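Long-range contact in sialidase B (Streptococcus pneumoniae serotype 4, PDB 4XJW), which cleaves terminal sialic acid residues from oligosaccharides, glycoproteins and glycolipids and acts as an intramolecular trans-sialidase: residues K319-K325 / G444-N448. The protein carries 1 engineered substitution. Numbering follows the deposited sequence.
Sequences KADSGFK and GEKHN
Two backbone hydrogen bonds tie 319-325, a loop running into strand 324-327, to 444-448: Ser322 N to Glu445 O and Asn448 N to Lys319 O, each 3.1 Å. The nearest CA pairs are Ala320-His447 at 4.5 Å and Asp321-Lys446 and Ser322-Asn448, both 4.4 Å, an irregular register and no regular antiparallel strand pair. Close CA-H...O contacts fill this span: Ala320 CA to Lys446 O and Lys446 CA to Ala320 O, both 3.3 Å, and Asn448 CA to Asp321 O, 3.5 Å. Gly444 to His447 form a type I beta turn, with Glu445 at -62/-25 and Lys446 at -110/36. Within 319-325, an Asx turn, Gly323 N to Asp321 OD1 at 2.9 Å, and an ST turn, Phe324 N to Ser322 OG at 3.0 Å with Ser322 chi1 p, shape the backbone. Gly323, at 90/-1, carries the chain into strand 324-327. His447 ND1 holds Asn448 O at 2.7 Å, with His447 chi1 t. The Glu445 side chain (chi1 m, chi2 t) reaches along the strand: its CG lies 3.5 Å from Phe324 O and its OE1 3.4 Å from Lys325 CA, while OE1 bonds to Glu326 N. Lys319 CD packs 3.4 Å from Asn448 ND2, which bonds to Asn419. Outward, Phe324 packs on Pro441 and Leu333. The contact joins the entry to the inserted antiparallel sheet that starts at strand 324-327 with the loop leading into propeller strand 451-459, away from the annotated catalytic residues. The firm hydrogen bonds across it are main chain to main chain, so the fit probably depends more on backbone shape than on paired side-chain charges.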
loop_
_atom_site.group_PDB
_atom_site.type_symbol
_atom_site.label_atom_id
_atom_site.label_comp_id
_atom_site.label_asym_id
_atom_site.label_seq_id
_atom_site.Cartn_x
_atom_site.Cartn_y
_atom_site.Cartn_z
ATOM N N LYS A 319 -25.530 5.721 2.565
ATOM C CA LYS A 319 -25.233 5.894 3.986
ATOM C C LYS A 319 -26.426 5.579 4.882
ATOM O O LYS A 319 -26.263 5.405 6.089
ATOM C CB LYS A 319 -24.751 7.323 4.260
ATOM C CG LYS A 319 -23.523 7.734 3.461
ATOM C CD LYS A 319 -22.356 6.794 3.731
ATOM C CE LYS A 319 -21.091 7.267 3.032
ATOM N NZ LYS A 319 -21.255 7.294 1.554
ATOM N N ALA A 320 -27.617 5.499 4.292
ATOM C CA ALA A 320 -28.848 5.334 5.070
ATOM C C ALA A 320 -29.501 3.965 4.892
ATOM O O ALA A 320 -30.716 3.815 5.082
ATOM C CB ALA A 320 -29.838 6.438 4.719
ATOM N N ASP A 321 -28.698 2.966 4.538
ATOM C CA ASP A 321 -29.208 1.623 4.318
ATOM C C ASP A 321 -28.133 0.604 4.678
ATOM O O ASP A 321 -27.019 0.678 4.164
ATOM C CB ASP A 321 -29.604 1.453 2.850
ATOM C CG ASP A 321 -30.573 0.317 2.634
ATOM O OD1 ASP A 321 -30.489 -0.698 3.356
ATOM O OD2 ASP A 321 -31.418 0.438 1.721
ATOM N N SER A 322 -28.476 -0.337 5.553
ATOM C CA SER A 322 -27.536 -1.364 6.007
ATOM C C SER A 322 -27.425 -2.505 5.011
ATOM O O SER A 322 -26.450 -3.263 5.021
ATOM C CB SER A 322 -27.990 -1.935 7.349
ATOM O OG SER A 322 -29.125 -2.766 7.181
ATOM N N GLY A 323 -28.442 -2.643 4.167
ATOM C CA GLY A 323 -28.505 -3.758 3.240
ATOM C C GLY A 323 -29.228 -4.966 3.802
ATOM O O GLY A 323 -29.361 -5.981 3.121
ATOM N N PHE A 324 -29.685 -4.868 5.050
ATOM C CA PHE A 324 -30.358 -5.985 5.703
ATOM C C PHE A 324 -31.736 -5.596 6.216
ATOM O O PHE A 324 -31.944 -4.468 6.651
ATOM C CB PHE A 324 -29.560 -6.483 6.905
ATOM C CG PHE A 324 -28.186 -6.968 6.573
ATOM C CD1 PHE A 324 -27.124 -6.083 6.535
ATOM C CD2 PHE A 324 -27.954 -8.314 6.323
ATOM C CE1 PHE A 324 -25.848 -6.524 6.241
ATOM C CE2 PHE A 324 -26.682 -8.762 6.021
ATOM C CZ PHE A 324 -25.630 -7.869 5.987
ATOM N N LYS A 325 -32.659 -6.547 6.183
ATOM C CA LYS A 325 -33.946 -6.371 6.846
ATOM C C LYS A 325 -33.913 -7.056 8.207
ATOM O O LYS A 325 -33.590 -8.243 8.307
ATOM C CB LYS A 325 -35.077 -6.952 6.000
ATOM C CG LYS A 325 -36.459 -6.420 6.373
ATOM C CD LYS A 325 -37.527 -6.969 5.439
ATOM C CE LYS A 325 -38.730 -6.033 5.345
ATOM N NZ LYS A 325 -39.619 -6.415 4.208
ATOM N N GLY A 444 -28.448 -0.601 13.093
ATOM C CA GLY A 444 -29.825 -0.549 12.624
ATOM C C GLY A 444 -30.010 -0.628 11.115
ATOM O O GLY A 444 -29.043 -0.570 10.353
ATOM N N GLU A 445 -31.264 -0.763 10.692
ATOM C CA GLU A 445 -31.616 -0.925 9.278
ATOM C C GLU A 445 -31.242 0.254 8.378
ATOM O O GLU A 445 -31.069 0.085 7.171
ATOM C CB GLU A 445 -33.119 -1.194 9.131
ATOM C CG GLU A 445 -33.518 -2.661 9.196
ATOM C CD GLU A 445 -35.022 -2.864 9.065
ATOM O OE1 GLU A 445 -35.440 -4.005 8.778
ATOM O OE2 GLU A 445 -35.778 -1.885 9.251
ATOM N N LYS A 446 -31.137 1.445 8.958
ATOM C CA LYS A 446 -30.977 2.664 8.171
ATOM C C LYS A 446 -29.591 3.296 8.281
ATOM O O LYS A 446 -29.449 4.517 8.261
ATOM C CB LYS A 446 -32.039 3.685 8.566
ATOM C CG LYS A 446 -33.411 3.420 7.983
ATOM C CD LYS A 446 -34.282 4.664 8.105
ATOM C CE LYS A 446 -34.734 4.875 9.538
ATOM N NZ LYS A 446 -35.714 3.824 9.946
ATOM N N HIS A 447 -28.567 2.458 8.385
ATOM C CA HIS A 447 -27.198 2.947 8.528
ATOM C C HIS A 447 -26.255 2.011 7.783
ATOM O O HIS A 447 -26.329 0.801 7.943
ATOM C CB HIS A 447 -26.820 3.000 10.012
ATOM C CG HIS A 447 -25.590 3.804 10.300
ATOM N ND1 HIS A 447 -24.329 3.415 9.903
ATOM C CD2 HIS A 447 -25.429 4.973 10.969
ATOM C CE1 HIS A 447 -23.445 4.316 10.299
ATOM N NE2 HIS A 447 -24.088 5.267 10.952
ATOM N N ASN A 448 -25.378 2.570 6.958
ATOM C CA ASN A 448 -24.412 1.751 6.230
ATOM C C ASN A 448 -23.444 1.068 7.186
ATOM O O ASN A 448 -23.418 1.381 8.375
ATOM C CB ASN A 448 -23.655 2.601 5.202
ATOM C CG ASN A 448 -22.763 3.644 5.839
ATOM O OD1 ASN A 448 -23.119 4.254 6.846
ATOM N ND2 ASN A 448 -21.586 3.855 5.252
#